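Local coordinates for protein reducing-end xylose-releasing exo-oligoxylanase Rex8A (Paenibacillus barcinonensis, PDB 6SUD) that hydrolyses linear and branched xylooligosaccharides in xylan breakdown, acting as an exo-oligoxylanase that releases xylose from their reducing ends, at residues M76-Q81 / D362-F367; R90-A95 / D108-H113; L275-F280 / P284-Q289; M331-L334 / D340-S343. The protein carries 1 engineered substitution. All coordinates share one frame; numbering follows the deposited sequence.

Interaction 1: residues M76-Q81 / D362-F367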
# COMPACT_ATOMS: atom_id res chain seq x y z
N MET A 76 -7.37 3.35 6.96
CA MET A 76 -8.02 4.58 6.45
C MET A 76 -8.33 4.44 4.95
O MET A 76 -9.44 4.85 4.53
CB MET A 76 -7.14 5.79 6.73
CG MET A 76 -7.25 6.27 8.16
SD MET A 76 -5.92 7.41 8.60
CE MET A 76 -6.33 8.77 7.52
N MET A 77 -7.43 3.86 4.15
CA MET A 77 -7.68 3.68 2.70
C MET A 77 -8.84 2.71 2.51
O MET A 77 -9.70 2.98 1.67
CB MET A 77 -6.46 3.16 1.94
CG MET A 77 -6.71 3.06 0.43
SD MET A 77 -7.14 4.67 -0.34
CE MET A 77 -5.53 5.43 -0.40
N MET A 78 -8.86 1.61 3.25
CA MET A 78 -9.97 0.63 3.12
C MET A 78 -11.28 1.35 3.47
O MET A 78 -12.26 1.21 2.70
CB MET A 78 -9.79 -0.57 4.04
CG MET A 78 -8.48 -1.32 3.83
SD MET A 78 -8.31 -2.59 5.11
CE MET A 78 -6.66 -3.20 4.79
N ALA A 79 -11.28 2.13 4.55
CA ALA A 79 -12.49 2.81 5.09
C ALA A 79 -13.05 3.74 4.01
O ALA A 79 -14.29 3.73 3.81
CB ALA A 79 -12.28 3.54 6.39
N VAL A 80 -12.19 4.54 3.38
CA VAL A 80 -12.68 5.59 2.44
C VAL A 80 -13.14 4.91 1.15
O VAL A 80 -14.21 5.27 0.65
CB VAL A 80 -11.70 6.76 2.25
CG1 VAL A 80 -10.39 6.39 1.57
CG2 VAL A 80 -12.40 7.89 1.53
N GLN A 81 -12.44 3.85 0.69
CA GLN A 81 -12.86 3.06 -0.51
C GLN A 81 -14.21 2.37 -0.25
O GLN A 81 -14.99 2.24 -1.20
CB GLN A 81 -11.77 2.05 -0.89
CG GLN A 81 -10.50 2.71 -1.40
CD GLN A 81 -10.66 3.38 -2.74
OE1 GLN A 81 -11.58 3.09 -3.50
NE2 GLN A 81 -9.73 4.27 -3.07
N ASP A 362 -1.29 -10.42 5.68
CA ASP A 362 -2.02 -11.18 4.63
C ASP A 362 -3.37 -10.52 4.36
O ASP A 362 -3.76 -10.37 3.20
CB ASP A 362 -2.25 -12.63 5.07
CG ASP A 362 -0.96 -13.41 5.28
OD1 ASP A 362 -0.43 -13.38 6.39
OD2 ASP A 362 -0.50 -14.05 4.31
N ASN A 363 -4.11 -10.20 5.43
CA ASN A 363 -5.52 -9.75 5.35
C ASN A 363 -5.59 -8.32 4.81
O ASN A 363 -6.58 -8.00 4.12
CB ASN A 363 -6.21 -9.92 6.71
CG ASN A 363 -6.53 -11.37 6.98
OD1 ASN A 363 -6.26 -12.24 6.15
ND2 ASN A 363 -7.14 -11.64 8.12
N CYS A 364 -4.60 -7.48 5.09
CA CYS A 364 -4.52 -6.12 4.49
C CYS A 364 -4.41 -6.25 2.96
O CYS A 364 -5.25 -5.68 2.23
CB CYS A 364 -3.38 -5.30 5.08
SG CYS A 364 -3.67 -4.80 6.80
N LEU A 365 -3.42 -7.03 2.49
CA LEU A 365 -3.16 -7.22 1.04
C LEU A 365 -4.38 -7.89 0.40
O LEU A 365 -4.77 -7.45 -0.71
CB LEU A 365 -1.90 -8.08 0.85
CG LEU A 365 -0.56 -7.34 0.83
CD1 LEU A 365 -0.48 -6.28 1.92
CD2 LEU A 365 0.58 -8.32 0.94
N TYR A 366 -4.96 -8.89 1.06
CA TYR A 366 -6.21 -9.58 0.65
C TYR A 366 -7.30 -8.54 0.37
O TYR A 366 -7.89 -8.54 -0.73
CB TYR A 366 -6.68 -10.57 1.73
CG TYR A 366 -7.87 -11.44 1.40
CD1 TYR A 366 -9.17 -10.98 1.52
CD2 TYR A 366 -7.69 -12.75 1.01
CE1 TYR A 366 -10.26 -11.78 1.24
CE2 TYR A 366 -8.77 -13.58 0.73
CZ TYR A 366 -10.06 -13.10 0.85
OH TYR A 366 -11.13 -13.90 0.59
N PHE A 367 -7.57 -7.66 1.33
CA PHE A 367 -8.69 -6.69 1.19
C PHE A 367 -8.46 -5.77 -0.01
O PHE A 367 -9.42 -5.50 -0.77
CB PHE A 367 -8.92 -5.88 2.45
CG PHE A 367 -10.19 -5.08 2.33
CD1 PHE A 367 -11.41 -5.67 2.54
CD2 PHE A 367 -10.16 -3.76 1.91
CE1 PHE A 367 -12.59 -4.96 2.38
CE2 PHE A 367 -11.33 -3.04 1.78
CZ PHE A 367 -12.54 -3.64 2.01

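Interaction 2: residues R90-A95 / D108-H113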
# COMPACT_ATOMS: atom_id res chain seq x y z
N ARG A 90 -12.26 7.36 13.29
CA ARG A 90 -11.67 6.72 14.49
C ARG A 90 -10.18 6.41 14.27
O ARG A 90 -9.37 6.73 15.17
CB ARG A 90 -12.40 5.44 14.87
CG ARG A 90 -13.71 5.64 15.62
CD ARG A 90 -14.30 4.28 15.96
NE ARG A 90 -15.48 4.35 16.83
CZ ARG A 90 -15.47 4.38 18.16
NH1 ARG A 90 -14.32 4.36 18.82
NH2 ARG A 90 -16.62 4.43 18.82
N LEU A 91 -9.82 5.82 13.13
CA LEU A 91 -8.40 5.49 12.82
C LEU A 91 -7.58 6.78 12.71
O LEU A 91 -6.51 6.86 13.32
CB LEU A 91 -8.32 4.70 11.51
CG LEU A 91 -8.83 3.26 11.60
CD1 LEU A 91 -9.02 2.64 10.23
CD2 LEU A 91 -7.90 2.43 12.46
N TRP A 92 -8.08 7.76 11.96
CA TRP A 92 -7.35 9.04 11.76
C TRP A 92 -7.12 9.72 13.11
O TRP A 92 -5.99 10.22 13.36
CB TRP A 92 -8.06 9.96 10.77
CG TRP A 92 -7.41 11.30 10.65
CD1 TRP A 92 -8.01 12.52 10.84
CD2 TRP A 92 -6.02 11.58 10.39
NE1 TRP A 92 -7.10 13.52 10.68
CE2 TRP A 92 -5.87 12.98 10.42
CE3 TRP A 92 -4.90 10.78 10.15
CZ2 TRP A 92 -4.64 13.60 10.19
CZ3 TRP A 92 -3.68 11.39 9.92
CH2 TRP A 92 -3.56 12.78 9.95
N ASN A 93 -8.14 9.74 13.96
CA ASN A 93 -8.06 10.42 15.28
C ASN A 93 -6.97 9.75 16.11
O ASN A 93 -6.17 10.49 16.73
CB ASN A 93 -9.42 10.44 15.99
CG ASN A 93 -9.44 11.44 17.12
OD1 ASN A 93 -8.64 12.39 17.15
ND2 ASN A 93 -10.36 11.25 18.04
N TYR A 94 -6.92 8.41 16.13
CA TYR A 94 -5.84 7.63 16.79
C TYR A 94 -4.47 8.07 16.25
O TYR A 94 -3.61 8.43 17.07
CB TYR A 94 -6.11 6.13 16.66
CG TYR A 94 -5.13 5.25 17.40
CD1 TYR A 94 -3.85 5.03 16.91
CD2 TYR A 94 -5.48 4.63 18.59
CE1 TYR A 94 -2.95 4.22 17.59
CE2 TYR A 94 -4.60 3.81 19.27
CZ TYR A 94 -3.33 3.60 18.77
OH TYR A 94 -2.47 2.79 19.46
N ALA A 95 -4.26 8.05 14.93
CA ALA A 95 -2.97 8.42 14.28
C ALA A 95 -2.61 9.86 14.66
O ALA A 95 -1.46 10.13 15.03
CB ALA A 95 -3.05 8.26 12.77
N ASP A 108 5.31 16.49 12.04
CA ASP A 108 4.22 16.26 11.05
C ASP A 108 4.32 14.85 10.46
O ASP A 108 3.34 14.41 9.85
CB ASP A 108 4.18 17.33 9.96
CG ASP A 108 4.01 18.75 10.48
OD1 ASP A 108 3.50 18.90 11.61
OD2 ASP A 108 4.37 19.70 9.75
N TYR A 109 5.46 14.17 10.61
CA TYR A 109 5.58 12.70 10.35
C TYR A 109 4.89 11.92 11.48
O TYR A 109 4.55 12.50 12.54
CB TYR A 109 7.04 12.26 10.25
CG TYR A 109 7.86 12.80 9.10
CD1 TYR A 109 7.29 13.31 7.95
CD2 TYR A 109 9.24 12.73 9.15
CE1 TYR A 109 8.07 13.75 6.89
CE2 TYR A 109 10.04 13.17 8.12
CZ TYR A 109 9.45 13.68 6.97
OH TYR A 109 10.23 14.11 5.94
N PHE A 110 4.70 10.62 11.26
CA PHE A 110 4.05 9.67 12.21
C PHE A 110 5.11 8.68 12.69
O PHE A 110 5.88 8.19 11.86
CB PHE A 110 2.90 8.94 11.53
CG PHE A 110 1.82 9.87 11.02
CD1 PHE A 110 1.99 10.54 9.82
CD2 PHE A 110 0.68 10.10 11.77
CE1 PHE A 110 1.01 11.41 9.36
CE2 PHE A 110 -0.29 10.97 11.31
CZ PHE A 110 -0.13 11.62 10.10
N ALA A 111 5.17 8.47 14.00
CA ALA A 111 6.02 7.43 14.63
C ALA A 111 5.59 6.08 14.03
O ALA A 111 4.38 5.86 13.90
CB ALA A 111 5.85 7.47 16.13
N TRP A 112 6.53 5.27 13.54
CA TRP A 112 6.15 4.16 12.64
C TRP A 112 5.37 3.10 13.42
O TRP A 112 4.60 2.36 12.80
CB TRP A 112 7.35 3.56 11.89
CG TRP A 112 8.26 2.66 12.67
CD1 TRP A 112 9.37 3.04 13.37
CD2 TRP A 112 8.21 1.22 12.76
NE1 TRP A 112 10.00 1.95 13.90
CE2 TRP A 112 9.31 0.82 13.55
CE3 TRP A 112 7.34 0.24 12.27
CZ2 TRP A 112 9.56 -0.52 13.86
CZ3 TRP A 112 7.59 -1.08 12.57
CH2 TRP A 112 8.69 -1.45 13.34
N HIS A 113 5.54 3.01 14.74
CA HIS A 113 4.77 2.01 15.53
C HIS A 113 4.61 2.48 16.97
O HIS A 113 5.44 3.25 17.45
CB HIS A 113 5.37 0.60 15.36
CG HIS A 113 6.57 0.29 16.19
ND1 HIS A 113 6.78 -0.95 16.75
CD2 HIS A 113 7.65 1.04 16.52
CE1 HIS A 113 7.91 -0.95 17.43
NE2 HIS A 113 8.48 0.25 17.27

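Interaction 3: residues L275-F280 / P284-Q289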
# COMPACT_ATOMS: atom_id res chain seq x y z
N LEU A 275 -2.27 -1.42 -10.22
CA LEU A 275 -3.25 -0.34 -9.97
C LEU A 275 -2.87 0.90 -10.80
O LEU A 275 -3.79 1.53 -11.35
CB LEU A 275 -3.36 -0.05 -8.47
CG LEU A 275 -4.54 0.82 -8.04
CD1 LEU A 275 -5.88 0.20 -8.42
CD2 LEU A 275 -4.49 1.06 -6.54
N ASP A 276 -1.58 1.21 -10.96
CA ASP A 276 -1.12 2.35 -11.80
C ASP A 276 -1.57 2.14 -13.24
O ASP A 276 -1.96 3.12 -13.92
CB ASP A 276 0.40 2.51 -11.77
CG ASP A 276 0.87 3.75 -12.50
OD1 ASP A 276 0.32 4.83 -12.22
OD2 ASP A 276 1.75 3.63 -13.38
N TRP A 277 -1.45 0.90 -13.73
CA TRP A 277 -1.91 0.53 -15.09
C TRP A 277 -3.42 0.76 -15.19
O TRP A 277 -3.86 1.44 -16.12
CB TRP A 277 -1.53 -0.90 -15.45
CG TRP A 277 -2.02 -1.27 -16.82
CD1 TRP A 277 -3.04 -2.10 -17.13
CD2 TRP A 277 -1.51 -0.76 -18.06
NE1 TRP A 277 -3.20 -2.17 -18.49
CE2 TRP A 277 -2.28 -1.35 -19.08
CE3 TRP A 277 -0.50 0.14 -18.40
CZ2 TRP A 277 -2.05 -1.07 -20.43
CZ3 TRP A 277 -0.30 0.43 -19.73
CH2 TRP A 277 -1.06 -0.17 -20.73
N GLU A 278 -4.19 0.23 -14.23
CA GLU A 278 -5.67 0.37 -14.20
C GLU A 278 -6.06 1.86 -14.21
O GLU A 278 -6.90 2.26 -15.04
CB GLU A 278 -6.27 -0.39 -13.02
CG GLU A 278 -7.77 -0.25 -12.89
CD GLU A 278 -8.63 -0.61 -14.09
OE1 GLU A 278 -8.09 -1.19 -15.06
OE2 GLU A 278 -9.85 -0.32 -14.05
N TRP A 279 -5.47 2.68 -13.34
CA TRP A 279 -5.86 4.11 -13.17
C TRP A 279 -5.38 4.97 -14.35
O TRP A 279 -6.17 5.85 -14.78
CB TRP A 279 -5.33 4.67 -11.85
CG TRP A 279 -6.10 4.21 -10.65
CD1 TRP A 279 -7.09 3.27 -10.61
CD2 TRP A 279 -5.93 4.66 -9.29
NE1 TRP A 279 -7.55 3.12 -9.34
CE2 TRP A 279 -6.86 3.95 -8.50
CE3 TRP A 279 -5.08 5.58 -8.67
CZ2 TRP A 279 -6.96 4.14 -7.13
CZ3 TRP A 279 -5.19 5.77 -7.31
CH2 TRP A 279 -6.13 5.07 -6.55
N PHE A 280 -4.13 4.80 -14.81
CA PHE A 280 -3.46 5.79 -15.69
C PHE A 280 -3.03 5.19 -17.03
O PHE A 280 -2.86 6.00 -17.97
CB PHE A 280 -2.30 6.46 -14.95
CG PHE A 280 -2.79 7.34 -13.83
CD1 PHE A 280 -3.56 8.46 -14.10
CD2 PHE A 280 -2.51 7.05 -12.51
CE1 PHE A 280 -4.04 9.26 -13.08
CE2 PHE A 280 -3.02 7.83 -11.49
CZ PHE A 280 -3.76 8.95 -11.77
N PRO A 284 3.26 0.60 -20.67
CA PRO A 284 2.88 -0.74 -21.10
C PRO A 284 3.88 -1.83 -20.67
O PRO A 284 3.53 -3.01 -20.74
CB PRO A 284 2.71 -0.61 -22.63
CG PRO A 284 3.48 0.64 -23.02
CD PRO A 284 3.65 1.49 -21.78
N TRP A 285 5.07 -1.47 -20.18
CA TRP A 285 5.96 -2.47 -19.54
C TRP A 285 5.20 -3.12 -18.38
O TRP A 285 5.51 -4.28 -18.02
CB TRP A 285 7.28 -1.83 -19.07
CG TRP A 285 8.05 -2.61 -18.05
CD1 TRP A 285 9.05 -3.50 -18.28
CD2 TRP A 285 7.88 -2.56 -16.62
NE1 TRP A 285 9.53 -4.00 -17.09
CE2 TRP A 285 8.83 -3.43 -16.06
CE3 TRP A 285 7.03 -1.85 -15.76
CZ2 TRP A 285 8.94 -3.62 -14.68
CZ3 TRP A 285 7.13 -2.03 -14.40
CH2 TRP A 285 8.08 -2.92 -13.87
N GLN A 286 4.24 -2.40 -17.79
CA GLN A 286 3.49 -2.86 -16.59
C GLN A 286 2.74 -4.15 -16.92
O GLN A 286 2.68 -5.07 -16.06
CB GLN A 286 2.59 -1.74 -16.06
CG GLN A 286 3.40 -0.58 -15.48
CD GLN A 286 2.54 0.54 -14.94
OE1 GLN A 286 1.36 0.68 -15.29
NE2 GLN A 286 3.16 1.38 -14.12
N VAL A 287 2.24 -4.26 -18.15
CA VAL A 287 1.51 -5.48 -18.60
C VAL A 287 2.50 -6.65 -18.60
O VAL A 287 2.15 -7.69 -18.06
CB VAL A 287 0.85 -5.24 -19.97
CG1 VAL A 287 0.32 -6.52 -20.60
CG2 VAL A 287 -0.25 -4.19 -19.86
N GLN A 288 3.71 -6.47 -19.13
CA GLN A 288 4.72 -7.55 -19.23
C GLN A 288 5.20 -7.92 -17.82
O GLN A 288 5.28 -9.12 -17.55
CB GLN A 288 5.81 -7.17 -20.24
CG GLN A 288 5.27 -6.91 -21.65
CD GLN A 288 4.33 -7.96 -22.19
OE1 GLN A 288 4.45 -9.15 -21.88
NE2 GLN A 288 3.36 -7.55 -22.98
N GLN A 289 5.47 -6.94 -16.96
CA GLN A 289 5.87 -7.15 -15.55
C GLN A 289 4.80 -8.00 -14.86
O GLN A 289 5.16 -8.98 -14.20
CB GLN A 289 6.06 -5.83 -14.80
CG GLN A 289 6.10 -5.97 -13.29
CD GLN A 289 7.23 -6.82 -12.78
OE1 GLN A 289 8.24 -7.02 -13.46
NE2 GLN A 289 7.06 -7.34 -11.57
O HOH W 1 0.72 3.26 -15.81

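Interaction 4: residues M331-L334 / D340-S343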
# COMPACT_ATOMS: atom_id res chain seq x y z
N MET A 331 -3.87 -9.58 -7.88
CA MET A 331 -4.14 -8.15 -8.17
C MET A 331 -3.43 -7.73 -9.46
O MET A 331 -3.93 -6.80 -10.13
CB MET A 331 -3.72 -7.26 -7.00
CG MET A 331 -4.13 -5.81 -7.17
SD MET A 331 -4.39 -4.94 -5.63
CE MET A 331 -4.46 -3.25 -6.25
N ALA A 332 -2.35 -8.44 -9.83
CA ALA A 332 -1.59 -8.23 -11.09
C ALA A 332 -2.49 -8.49 -12.31
O ALA A 332 -2.10 -8.07 -13.40
CB ALA A 332 -0.37 -9.11 -11.13
N SER A 333 -3.64 -9.15 -12.12
CA SER A 333 -4.63 -9.42 -13.20
C SER A 333 -5.29 -8.12 -13.70
O SER A 333 -5.84 -8.16 -14.83
CB SER A 333 -5.62 -10.44 -12.79
OG SER A 333 -4.97 -11.71 -12.69
N LEU A 334 -5.24 -7.01 -12.95
CA LEU A 334 -5.66 -5.70 -13.50
C LEU A 334 -4.83 -5.35 -14.74
O LEU A 334 -5.35 -4.61 -15.60
CB LEU A 334 -5.56 -4.58 -12.46
CG LEU A 334 -6.66 -4.53 -11.41
CD1 LEU A 334 -6.31 -3.55 -10.30
CD2 LEU A 334 -8.00 -4.19 -12.03
N ASP A 340 -2.40 -16.77 -17.30
CA ASP A 340 -2.49 -17.05 -15.85
C ASP A 340 -3.45 -16.07 -15.18
O ASP A 340 -3.84 -16.34 -14.03
CB ASP A 340 -1.10 -17.00 -15.23
CG ASP A 340 -0.14 -17.99 -15.88
OD1 ASP A 340 -0.51 -19.19 -15.90
OD2 ASP A 340 0.93 -17.56 -16.39
N ALA A 341 -3.80 -14.95 -15.82
CA ALA A 341 -4.60 -13.88 -15.18
C ALA A 341 -5.90 -14.48 -14.64
O ALA A 341 -6.21 -14.28 -13.44
CB ALA A 341 -4.89 -12.76 -16.14
N ASP A 342 -6.62 -15.23 -15.47
CA ASP A 342 -7.99 -15.69 -15.14
C ASP A 342 -7.89 -16.69 -13.98
O ASP A 342 -8.70 -16.60 -13.04
CB ASP A 342 -8.72 -16.21 -16.38
CG ASP A 342 -9.13 -15.15 -17.38
OD1 ASP A 342 -9.04 -13.96 -17.04
OD2 ASP A 342 -9.57 -15.53 -18.50
N SER A 343 -6.88 -17.56 -13.99
CA SER A 343 -6.75 -18.60 -12.93
C SER A 343 -6.35 -17.97 -11.58
O SER A 343 -6.83 -18.48 -10.57
CB SER A 343 -5.88 -19.74 -13.36
OG SER A 343 -4.68 -19.28 -13.90

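Interaction 1: residues M76-Q81 / D362-F367
M78 and F367 mark where the backbones of helices 69-81 and 359-373 come nearest within these segments, their CA atoms 7.7 Å apart, a gap bridged chiefly by the side chains of these two residues. Nearly all of the contact is made by one methionine reaching across to a phenylalanine and a cysteine that lie almost one turn apart on the other helix. M78 leaves its helix with CG opposite the carbonyl carbon (chi1 -57°) and then runs fully extended, so that its methyl end arrives at the backbone of C364. On the way it passes one side of the F367 ring obliquely. M78 CG lies 3.5 Å from F367 CD2, and M78 CB lies 3.7 Å from F367 CE2. The sulfur follows, M78 SD standing 4.6 Å from the centroid of the F367 ring and 41° off its normal, a slanted Met-aromatic contact. At the tip, M78 CE rests 3.6 Å from C364 CA and 3.9 Å from C364 SG, so the methyl touches both the main chain and the thiol. No hydrogen bond crosses the contact, in keeping with its wholly buried, apolar character. Helix 25-41 closes over it, with F40 against M78 and T35 against F367. D362, on the same helix, bonds H321 of a xylose pocket and pairs with R354. The C364 side chain is about 6 Å from that of E70, the probable proton donor, and the arrangement is interior helix-helix packing of the (alpha/alpha)6 barrel of glycoside hydrolase family 8, close to the catalytic cleft.

Interaction 2: residues R90-A95 / D108-H113
W92 projects its indole opposite its own amide nitrogen (chi1 174°), and F110 turns its ring opposite its carbonyl carbon (chi1 -59°), which brings the two aromatic groups together rim to rim. Their side chains cross at about a right angle. The six-membered ring of W92 and the F110 ring have centroids 5.8 Å apart and planes inclined at 58°, with neither lying over the face of the other. F110 CZ comes in at the edge of the indole, close to its plane, 3.6 Å from W92 CZ3. Farther round the phenyl rim, A95 O lies at the ring edge, in its plane, 3.9 Å from F110 CD2, while the A95 methyl carbon CB is 4.1 Å from F110 CE2. Replacing F110 by an alanine would probably leave the far rim of the W92 indole and the A95 methyl facing a gap between helix and loop. The indole is also held at its other end, where W92 NE1 bonds P150 O. The loop carrying F110 leads from helix 85-99 into strand 113-114, just beyond W112 of a xylose pocket; F133 of helix 127-144 and I160 of helix 153-170 also pack on the F110 ring, while helix 69-81 lies against W92.

Interaction 3: residues L275-F280 / P284-Q289
W277 and V287 meet across an alpha-alpha hairpin, the unit from which an (alpha/alpha)6 barrel is built: helices 268-280 and 285-297 follow each other through a short turn, their segment axes 10.0 Å apart and their N-to-C directions 145° apart, so roughly antiparallel. The W277 side chain can be traced outward. Its CB lies 3.3 Å from Q286 OE1, and that same oxygen stays at the indole edge, in the ring plane, beside CE3. Farther along, V287 CG2 covers one face as a CH-pi contact, 3.6 Å from W277 CE2 and also close to CZ2. The outer corner reaches the turn, where W277 CZ3 is 3.7 Å from P284 CA and W277 CH2 nears the proline ring. R281, in the turn, adds a cation-pi contact to the indole. An alanine in place of W277 would probably strip V287 and P284 of the surface they pack on and leave R281 without its aromatic partner. Beside this apolar patch runs a polar link in which Q286, extended beyond CG, brings its amide to the D276 carboxylate, which is also in a salt bridge with R226. Water 1 sits 2.7 Å from both D276 OD2 and Q286 OE1. Q286 NE2 donates to D276 OD2 over 2.8 Å in a nearly straight bond (169°), approaching the lone pair that faces away from D276 OD1.

Interaction 4: residues M331-L334 / D340-S343
S333 and A341 carry the whole contact, their CA atoms only 4.9 Å apart as the chain turns from the end of helix 322-331 into helix 341-349. Hydrogen bonding comes first. S333 OG donates to A341 O over 3.0 Å, reaching the carbonyl well off its end, with a C=O...donor angle of 106° and a tilt of 27° from the carbonyl plane. The hydroxyl is aimed there by chi1 of -69°, which sets OG opposite the S333 carbonyl carbon. S333 OG also bonds Q294 NE2 of helix 285-297, so this buried hydroxyl links a side-chain amide of that helix to the first turn of helix 341-349. Van der Waals packing is slight but close. The A341 methyl carbon CB lies 3.6 Å from S333 OG and 4.1 Å from S333 CB, so the two small side chains let the backbones draw together. Local backbone bonding shapes the first segment, where L334 N bonds M331 O at 3.1 Å in a tight 3-10 turn. Around the contact, helix 285-297 supplies S290 and Q294 against A332, and Q294 also touches D340 and A341. M331 and L334 face the other way, onto A271, A274, L275 and E278 of helix 268-280 and onto A372 of helix 359-373, and the turn is thus seated between three helices.

Overall arrangement
No hydrogen bond crosses interaction 1 or 2, both buried and packed mainly through apolar and aromatic groups, and they meet directly: M76 CE packs 3.6 Å from W92 CE3, where the successive helices 69-81 and 85-99 adjoin. Interaction 1 lies nearest the chain centre and close to the active site, while the loop of interaction 2 carries a xylose-binding tryptophan. Interactions 3 and 4 are on the opposite side of the chain's centre from interaction 2 and away from the annotated sites. They touch through L275 and W277 against M331 and L334, and helix 285-297, which carries one side of interaction 3, also supplies Q294 to interaction 4. Hydrogen bonds are prominent in both, in a partly exposed hairpin and a buried turn respectively.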